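Long-range contacts in mannosylglycerate hydrolase MGH1-like glycoside hydrolase domain-containing protein (Thermus thermophilus HB8, PDB 4WVB), which probably hydrolyses mannosylglycerate, a solute of osmotically stressed thermophiles, to mannose and glycerate, and probably also splits glucosylglycerate, as a member of glycoside hydrolase family 63: residues L69-F74 / I101-V106; P105-V110 / P133-F138. All coordinates share one frame; numbering follows the deposited sequence.

Interaction 1: L69-F74 / I101-V106. With GLC (alpha-D-glucopyranose), chain F.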
ATOM      1  N   LEU A  69      -8.689  24.452 -14.235  1.00 24.40           N
ATOM      2  CA  LEU A  69      -9.667  25.164 -13.395  1.00 25.13           C
ATOM      3  C   LEU A  69      -8.917  26.227 -12.639  1.00 24.82           C
ATOM      4  O   LEU A  69      -7.993  25.902 -11.878  1.00 24.43           O
ATOM      5  CB  LEU A  69     -10.375  24.270 -12.371  1.00 27.49           C
ATOM      6  CG  LEU A  69     -11.818  23.824 -12.551  1.00 28.57           C
ATOM      7  CD1 LEU A  69     -12.323  23.311 -11.194  1.00 27.71           C
ATOM      8  CD2 LEU A  69     -12.760  24.874 -13.105  1.00 28.58           C
ATOM      9  N   PRO A  70      -9.321  27.498 -12.807  1.00 25.70           N
ATOM     10  CA  PRO A  70      -8.678  28.645 -12.180  1.00 24.72           C
ATOM     11  C   PRO A  70      -9.138  28.853 -10.756  1.00 24.10           C
ATOM     12  O   PRO A  70     -10.265  28.487 -10.414  1.00 24.93           O
ATOM     13  CB  PRO A  70      -9.192  29.808 -13.010  1.00 26.24           C
ATOM     14  CG  PRO A  70     -10.596  29.396 -13.328  1.00 26.69           C
ATOM     15  CD  PRO A  70     -10.516  27.914 -13.572  1.00 27.17           C
ATOM     16  N   HIS A  71      -8.311  29.494  -9.945  1.00 23.48           N
ATOM     17  CA  HIS A  71      -8.658  29.644  -8.540  1.00 24.26           C
ATOM     18  C   HIS A  71      -9.753  30.678  -8.361  1.00 24.39           C
ATOM     19  O   HIS A  71     -10.502  30.611  -7.395  1.00 23.09           O
ATOM     20  CB  HIS A  71      -7.416  29.868  -7.657  1.00 24.63           C
ATOM     21  CG  HIS A  71      -6.970  31.292  -7.492  1.00 24.20           C
ATOM     22  ND1 HIS A  71      -6.545  32.083  -8.542  1.00 24.70           N
ATOM     23  CD2 HIS A  71      -6.798  32.035  -6.372  1.00 25.56           C
ATOM     24  CE1 HIS A  71      -6.154  33.255  -8.079  1.00 26.02           C
ATOM     25  NE2 HIS A  71      -6.300  33.254  -6.765  1.00 25.82           N
ATOM     26  N   ILE A  72      -9.848  31.624  -9.310  1.00 23.65           N
ATOM     27  CA  ILE A  72     -10.905  32.613  -9.312  1.00 24.71           C
ATOM     28  C   ILE A  72     -11.542  32.684 -10.696  1.00 24.76           C
ATOM     29  O   ILE A  72     -10.842  32.719 -11.731  1.00 24.05           O
ATOM     30  CB  ILE A  72     -10.424  34.028  -8.918  1.00 25.63           C
ATOM     31  CG1 ILE A  72      -9.668  34.011  -7.576  1.00 26.49           C
ATOM     32  CG2 ILE A  72     -11.611  34.971  -8.794  1.00 27.20           C
ATOM     33  CD1 ILE A  72      -8.934  35.300  -7.265  1.00 26.32           C
ATOM     34  N   VAL A  73     -12.873  32.681 -10.679  1.00 24.25           N
ATOM     35  CA  VAL A  73     -13.680  33.061 -11.819  1.00 22.94           C
ATOM     36  C   VAL A  73     -14.255  34.459 -11.532  1.00 24.43           C
ATOM     37  O   VAL A  73     -15.001  34.679 -10.545  1.00 23.45           O
ATOM     38  CB  VAL A  73     -14.815  32.048 -12.049  1.00 23.71           C
ATOM     39  CG1 VAL A  73     -15.643  32.459 -13.258  1.00 23.55           C
ATOM     40  CG2 VAL A  73     -14.254  30.646 -12.232  1.00 22.97           C
ATOM     41  N   PHE A  74     -13.905  35.423 -12.376  1.00 26.61           N
ATOM     42  CA  PHE A  74     -14.334  36.818 -12.139  1.00 28.13           C
ATOM     43  C   PHE A  74     -15.707  37.085 -12.763  1.00 28.39           C
ATOM     44  O   PHE A  74     -15.823  37.784 -13.760  1.00 27.60           O
ATOM     45  CB  PHE A  74     -13.296  37.802 -12.681  1.00 28.28           C
ATOM     46  CG  PHE A  74     -11.959  37.703 -12.001  1.00 26.67           C
ATOM     47  CD1 PHE A  74     -11.797  38.185 -10.705  1.00 27.57           C
ATOM     48  CD2 PHE A  74     -10.867  37.115 -12.634  1.00 28.84           C
ATOM     49  CE1 PHE A  74     -10.571  38.094 -10.073  1.00 26.77           C
ATOM     50  CE2 PHE A  74      -9.631  37.021 -11.997  1.00 27.89           C
ATOM     51  CZ  PHE A  74      -9.494  37.509 -10.712  1.00 25.97           C
ATOM     52  N   ILE A 101      -3.953  30.876 -12.485  1.00 24.72           N
ATOM     53  CA  ILE A 101      -3.400  29.884 -11.558  1.00 24.01           C
ATOM     54  C   ILE A 101      -4.539  29.054 -10.951  1.00 22.12           C
ATOM     55  O   ILE A 101      -5.694  29.389 -11.130  1.00 22.12           O
ATOM     56  CB  ILE A 101      -2.563  30.545 -10.436  1.00 22.81           C
ATOM     57  CG1 ILE A 101      -3.403  31.529  -9.615  1.00 24.05           C
ATOM     58  CG2 ILE A 101      -1.289  31.157 -11.027  1.00 23.59           C
ATOM     59  CD1 ILE A 101      -2.724  32.008  -8.356  1.00 25.23           C
ATOM     60  N   THR A 102      -4.195  27.944 -10.291  1.00 21.20           N
ATOM     61  CA  THR A 102      -5.200  26.993  -9.787  1.00 20.35           C
ATOM     62  C   THR A 102      -5.202  26.959  -8.251  1.00 21.02           C
ATOM     63  O   THR A 102      -4.597  27.827  -7.618  1.00 20.65           O
ATOM     64  CB  THR A 102      -5.026  25.595 -10.407  1.00 19.95           C
ATOM     65  OG1 THR A 102      -6.187  24.801 -10.152  1.00 19.55           O
ATOM     66  CG2 THR A 102      -3.783  24.894  -9.904  1.00 19.83           C
ATOM     67  N   GLN A 103      -5.899  25.981  -7.662  1.00 20.42           N
ATOM     68  CA  GLN A 103      -6.017  25.902  -6.193  1.00 21.08           C
ATOM     69  C   GLN A 103      -6.230  24.419  -5.834  1.00 19.77           C
ATOM     70  O   GLN A 103      -6.421  23.584  -6.729  1.00 19.93           O
ATOM     71  CB  GLN A 103      -7.195  26.753  -5.718  1.00 23.00           C
ATOM     72  CG  GLN A 103      -6.825  27.845  -4.751  1.00 23.64           C
ATOM     73  CD  GLN A 103      -8.017  28.607  -4.169  1.00 23.76           C
ATOM     74  OE1 GLN A 103      -9.215  28.396  -4.497  1.00 26.04           O
ATOM     75  NE2 GLN A 103      -7.686  29.523  -3.340  1.00 22.97           N
ATOM     76  N   PRO A 104      -6.206  24.073  -4.533  1.00 18.46           N
ATOM     77  CA  PRO A 104      -6.233  22.654  -4.192  1.00 18.37           C
ATOM     78  C   PRO A 104      -7.483  21.936  -4.745  1.00 17.40           C
ATOM     79  O   PRO A 104      -8.604  22.419  -4.573  1.00 17.60           O
ATOM     80  CB  PRO A 104      -6.172  22.685  -2.665  1.00 18.03           C
ATOM     81  CG  PRO A 104      -5.365  23.920  -2.378  1.00 18.70           C
ATOM     82  CD  PRO A 104      -5.911  24.913  -3.359  1.00 18.40           C
ATOM     83  N   PRO A 105      -7.300  20.791  -5.434  1.00 16.80           N
ATOM     84  CA  PRO A 105      -8.375  20.123  -6.176  1.00 17.04           C
ATOM     85  C   PRO A 105      -9.210  19.165  -5.309  1.00 17.22           C
ATOM     86  O   PRO A 105      -9.263  17.950  -5.557  1.00 16.67           O
ATOM     87  CB  PRO A 105      -7.609  19.369  -7.259  1.00 16.96           C
ATOM     88  CG  PRO A 105      -6.313  19.006  -6.595  1.00 17.68           C
ATOM     89  CD  PRO A 105      -5.984  20.185  -5.731  1.00 18.02           C
ATOM     90  N   VAL A 106      -9.905  19.739  -4.328  1.00 17.19           N
ATOM     91  CA  VAL A 106     -10.776  18.951  -3.465  1.00 17.23           C
ATOM     92  C   VAL A 106     -12.075  18.616  -4.179  1.00 17.14           C
ATOM     93  O   VAL A 106     -12.855  17.780  -3.716  1.00 17.30           O
ATOM     94  CB  VAL A 106     -11.023  19.692  -2.120  1.00 18.76           C
ATOM     95  CG1 VAL A 106     -12.002  20.827  -2.291  1.00 20.44           C
ATOM     96  CG2 VAL A 106     -11.513  18.703  -1.057  1.00 19.48           C
TER
HETATM   97  C1  GLC F 504      -7.601  33.483   0.881  1.00 32.68           C
HETATM   98  C2  GLC F 504      -7.385  32.073   1.483  1.00 31.24           C
HETATM   99  C3  GLC F 504      -7.662  31.028   0.401  1.00 29.46           C
HETATM  100  C4  GLC F 504      -9.106  31.176  -0.085  1.00 30.92           C
HETATM  101  C5  GLC F 504      -9.337  32.625  -0.566  1.00 33.29           C
HETATM  102  C6  GLC F 504     -10.805  32.918  -0.853  1.00 33.53           C
HETATM  103  O1  GLC F 504      -6.659  33.705  -0.199  1.00 36.73           O
HETATM  104  O2  GLC F 504      -6.060  31.925   2.007  1.00 29.23           O
HETATM  105  O3  GLC F 504      -7.452  29.737   0.941  1.00 29.87           O
HETATM  106  O4  GLC F 504      -9.385  30.155  -1.083  1.00 25.73           O
HETATM  107  O5  GLC F 504      -8.951  33.621   0.397  1.00 32.48           O
HETATM  108  O6  GLC F 504     -11.519  32.953   0.365  1.00 30.30           O
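Two hydrogen bonds tie Leu-69 and His-71 to the loop 101-106. The hydroxyl of Thr-102 donates from OG1 to Leu-69 O at 2.7 Å, meeting the carbonyl nearly head-on (C=O...O angle 171°). His-71 N donates to Ile-101 O at 2.9 Å, and the same carbonyl oxygen receives a CA-H...O contact from Pro-70.

The packing centres on the imidazole of His-71. Ile-101 runs alongside it and lays CD1 over one face, a CH-pi contact 4.0 Å from the ring centroid; the ring's own neighbour in the chain, Ile-72, covers the opposite face with CG1. With chi1 of His-71 at 88°, CG sits between the backbone N and carbonyl carbon, which swings the ring beside Ile-101. ND1 is hydrogen-bonded to Ser-99, so the sandwiched ring is also held at its rim.

Gln-103 packs CG against His-71 CB at 3.6 Å, its amide turned 76° from the ring, with NE2 near the ring edge. The amide is gripped at both ends: OE1 accepts from Trp-34 N, and NE2 donates to O4 of the bound glucose at 2.9 Å. This chemistry is consistent with His-71 acting as a second-shell residue, packing against Gln-103, which binds the sugar.

Interaction 2: P105-V110 / P133-F138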
ATOM      1  N   PRO A 105      -7.300  20.791  -5.434  1.00 16.80           N
ATOM      2  CA  PRO A 105      -8.375  20.123  -6.176  1.00 17.04           C
ATOM      3  C   PRO A 105      -9.210  19.165  -5.309  1.00 17.22           C
ATOM      4  O   PRO A 105      -9.263  17.950  -5.557  1.00 16.67           O
ATOM      5  CB  PRO A 105      -7.609  19.369  -7.259  1.00 16.96           C
ATOM      6  CG  PRO A 105      -6.313  19.006  -6.595  1.00 17.68           C
ATOM      7  CD  PRO A 105      -5.984  20.185  -5.731  1.00 18.02           C
ATOM      8  N   VAL A 106      -9.905  19.739  -4.328  1.00 17.19           N
ATOM      9  CA  VAL A 106     -10.776  18.951  -3.465  1.00 17.23           C
ATOM     10  C   VAL A 106     -12.075  18.616  -4.179  1.00 17.14           C
ATOM     11  O   VAL A 106     -12.855  17.780  -3.716  1.00 17.30           O
ATOM     12  CB  VAL A 106     -11.023  19.692  -2.120  1.00 18.76           C
ATOM     13  CG1 VAL A 106     -12.002  20.827  -2.291  1.00 20.44           C
ATOM     14  CG2 VAL A 106     -11.513  18.703  -1.057  1.00 19.48           C
ATOM     15  N   VAL A 107     -12.318  19.226  -5.342  1.00 18.37           N
ATOM     16  CA  VAL A 107     -13.613  19.090  -5.983  1.00 19.25           C
ATOM     17  C   VAL A 107     -14.140  17.667  -6.252  1.00 17.02           C
ATOM     18  O   VAL A 107     -15.334  17.419  -6.035  1.00 17.05           O
ATOM     19  CB  VAL A 107     -13.764  20.017  -7.232  1.00 21.93           C
ATOM     20  CG1 VAL A 107     -12.749  19.719  -8.311  1.00 23.60           C
ATOM     21  CG2 VAL A 107     -15.190  19.979  -7.742  1.00 26.07           C
ATOM     22  N   ALA A 108     -13.291  16.737  -6.679  1.00 16.46           N
ATOM     23  CA  ALA A 108     -13.778  15.414  -7.026  1.00 17.47           C
ATOM     24  C   ALA A 108     -14.316  14.690  -5.794  1.00 17.65           C
ATOM     25  O   ALA A 108     -15.288  13.964  -5.874  1.00 19.41           O
ATOM     26  CB  ALA A 108     -12.689  14.574  -7.712  1.00 18.25           C
ATOM     27  N   THR A 109     -13.685  14.923  -4.652  1.00 18.28           N
ATOM     28  CA  THR A 109     -14.141  14.358  -3.386  1.00 17.23           C
ATOM     29  C   THR A 109     -15.573  14.858  -3.034  1.00 16.93           C
ATOM     30  O   THR A 109     -16.436  14.073  -2.607  1.00 17.80           O
ATOM     31  CB  THR A 109     -13.129  14.718  -2.283  1.00 16.72           C
ATOM     32  OG1 THR A 109     -11.885  14.062  -2.535  1.00 17.85           O
ATOM     33  CG2 THR A 109     -13.625  14.320  -0.884  1.00 17.49           C
ATOM     34  N   VAL A 110     -15.827  16.137  -3.258  1.00 17.70           N
ATOM     35  CA  VAL A 110     -17.162  16.713  -3.074  1.00 18.53           C
ATOM     36  C   VAL A 110     -18.173  16.122  -4.046  1.00 20.19           C
ATOM     37  O   VAL A 110     -19.287  15.729  -3.650  1.00 19.92           O
ATOM     38  CB  VAL A 110     -17.128  18.244  -3.129  1.00 19.00           C
ATOM     39  CG1 VAL A 110     -18.531  18.843  -3.028  1.00 19.92           C
ATOM     40  CG2 VAL A 110     -16.209  18.777  -2.027  1.00 19.26           C
ATOM     41  N   PRO A 133     -16.374  13.940 -16.860  1.00 21.52           N
ATOM     42  CA  PRO A 133     -15.308  14.220 -17.851  1.00 21.13           C
ATOM     43  C   PRO A 133     -14.563  15.542 -17.637  1.00 22.06           C
ATOM     44  O   PRO A 133     -13.387  15.684 -18.024  1.00 21.66           O
ATOM     45  CB  PRO A 133     -16.073  14.297 -19.187  1.00 22.54           C
ATOM     46  CG  PRO A 133     -17.421  13.747 -18.928  1.00 23.06           C
ATOM     47  CD  PRO A 133     -17.708  13.866 -17.473  1.00 22.40           C
ATOM     48  N   LYS A 134     -15.266  16.499 -17.046  1.00 21.40           N
ATOM     49  CA  LYS A 134     -14.698  17.781 -16.664  1.00 20.82           C
ATOM     50  C   LYS A 134     -13.730  17.638 -15.497  1.00 18.83           C
ATOM     51  O   LYS A 134     -12.655  18.241 -15.490  1.00 18.73           O
ATOM     52  CB  LYS A 134     -15.817  18.736 -16.305  1.00 22.21           C
ATOM     53  CG  LYS A 134     -16.756  19.031 -17.459  1.00 23.74           C
ATOM     54  CD  LYS A 134     -17.848  19.988 -17.016  1.00 24.56           C
ATOM     55  CE  LYS A 134     -18.899  20.192 -18.079  1.00 26.03           C
ATOM     56  NZ  LYS A 134     -18.281  20.649 -19.343  1.00 26.68           N
ATOM     57  N   LEU A 135     -14.105  16.841 -14.492  1.00 19.50           N
ATOM     58  CA  LEU A 135     -13.166  16.528 -13.418  1.00 19.38           C
ATOM     59  C   LEU A 135     -11.936  15.838 -13.960  1.00 17.54           C
ATOM     60  O   LEU A 135     -10.821  16.190 -13.621  1.00 17.70           O
ATOM     61  CB  LEU A 135     -13.802  15.597 -12.391  1.00 20.02           C
ATOM     62  CG  LEU A 135     -14.827  16.255 -11.509  1.00 20.29           C
ATOM     63  CD1 LEU A 135     -15.704  15.158 -10.889  1.00 20.87           C
ATOM     64  CD2 LEU A 135     -14.167  17.085 -10.424  1.00 20.61           C
ATOM     65  N   LEU A 136     -12.164  14.832 -14.785  1.00 18.32           N
ATOM     66  CA  LEU A 136     -11.097  14.065 -15.363  1.00 18.55           C
ATOM     67  C   LEU A 136     -10.155  14.984 -16.162  1.00 18.57           C
ATOM     68  O   LEU A 136      -8.922  14.851 -16.086  1.00 16.92           O
ATOM     69  CB  LEU A 136     -11.671  12.970 -16.243  1.00 19.51           C
ATOM     70  CG  LEU A 136     -10.705  12.010 -16.921  1.00 20.65           C
ATOM     71  CD1 LEU A 136      -9.998  11.129 -15.883  1.00 20.98           C
ATOM     72  CD2 LEU A 136     -11.452  11.161 -17.948  1.00 20.48           C
ATOM     73  N   ALA A 137     -10.725  15.923 -16.918  1.00 19.06           N
ATOM     74  CA  ALA A 137      -9.891  16.891 -17.685  1.00 18.97           C
ATOM     75  C   ALA A 137      -9.072  17.844 -16.803  1.00 19.00           C
ATOM     76  O   ALA A 137      -7.956  18.210 -17.149  1.00 17.78           O
ATOM     77  CB  ALA A 137     -10.748  17.648 -18.697  1.00 19.20           C
ATOM     78  N   PHE A 138      -9.602  18.215 -15.635  1.00 18.43           N
ATOM     79  CA  PHE A 138      -8.889  19.003 -14.671  1.00 18.93           C
ATOM     80  C   PHE A 138      -7.700  18.255 -14.022  1.00 17.40           C
ATOM     81  O   PHE A 138      -6.592  18.795 -13.935  1.00 16.61           O
ATOM     82  CB  PHE A 138      -9.856  19.507 -13.608  1.00 19.74           C
ATOM     83  CG  PHE A 138      -9.210  20.315 -12.501  1.00 19.96           C
ATOM     84  CD1 PHE A 138      -8.171  21.216 -12.752  1.00 21.13           C
ATOM     85  CD2 PHE A 138      -9.650  20.172 -11.196  1.00 21.36           C
ATOM     86  CE1 PHE A 138      -7.596  21.957 -11.736  1.00 20.82           C
ATOM     87  CE2 PHE A 138      -9.073  20.912 -10.171  1.00 20.45           C
ATOM     88  CZ  PHE A 138      -8.061  21.808 -10.435  1.00 21.12           C
TER
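Leu-135 projects from helix 121-146 toward the first turn of helix 107-117 and makes its contacts there through one methyl, CD2. That methyl lies 3.7 Å from Val-107 CG1 and 3.8 Å from Ala-108 CA, with Ala-108 CB at 4.0 Å. It therefore rests on the backbone as well as on side chains, and the pair Ala-108 and Leu-135 is where the CA atoms of the two segments come nearest, 6.5 Å apart. Val-107 and Leu-135 meet at a slant. The chi1 of Val-107, 61°, points CG1 across the gap, while CG2 makes a longer approach to the same leucine methyl.

One turn further along, Phe-138 reaches toward Pro-105, just ahead of helix 107-117. Its CG stands opposite the backbone N (chi1 178°), and the ring extends until CE2 is 3.6 Å from Pro-105 CB. Val-107 CG1 approaches the ring from its edge, near the ring plane, at 4.3 Å from CD2. This methyl thus touches both the leucine and the phenylalanine, the latter at the longer distance.

No hydrogen bond crosses between the segments, and every touching residue is buried. Phe-59 of helix 48-62 packs on both Val-107 and Leu-135, while helix 235-254 adds Leu-248 against Leu-135 and Phe-237 and Leu-241 against Pro-105. Such apolar packing between helices that follow one another in the chain is characteristic of the (alpha/alpha)6 barrel of six-hairpin glycosidases, the clan to which this domain belongs.

Overall arrangement
Both contacts are buried, and they join end to end: Pro-105 and Val-106 belong to each, finishing the loop of interaction 1 and leading into the helix of interaction 2. Phe-138 bridges them in space, its CZ lying 3.5 Å from Thr-102 OG1 and its CD1 3.6 Å from Leu-69 N. Their centres are 11 Å apart, yet the chemistry changes over that distance. Interaction 1, between the loop leading into strand 72-74 and the loop that precedes helix 107-117, combines directional hydrogen bonds with packing and carries a substrate-binding residue. Interaction 2, between two helices, has purely apolar contacts, and its Pro-105 side chain lies about 12 Å from the glucose.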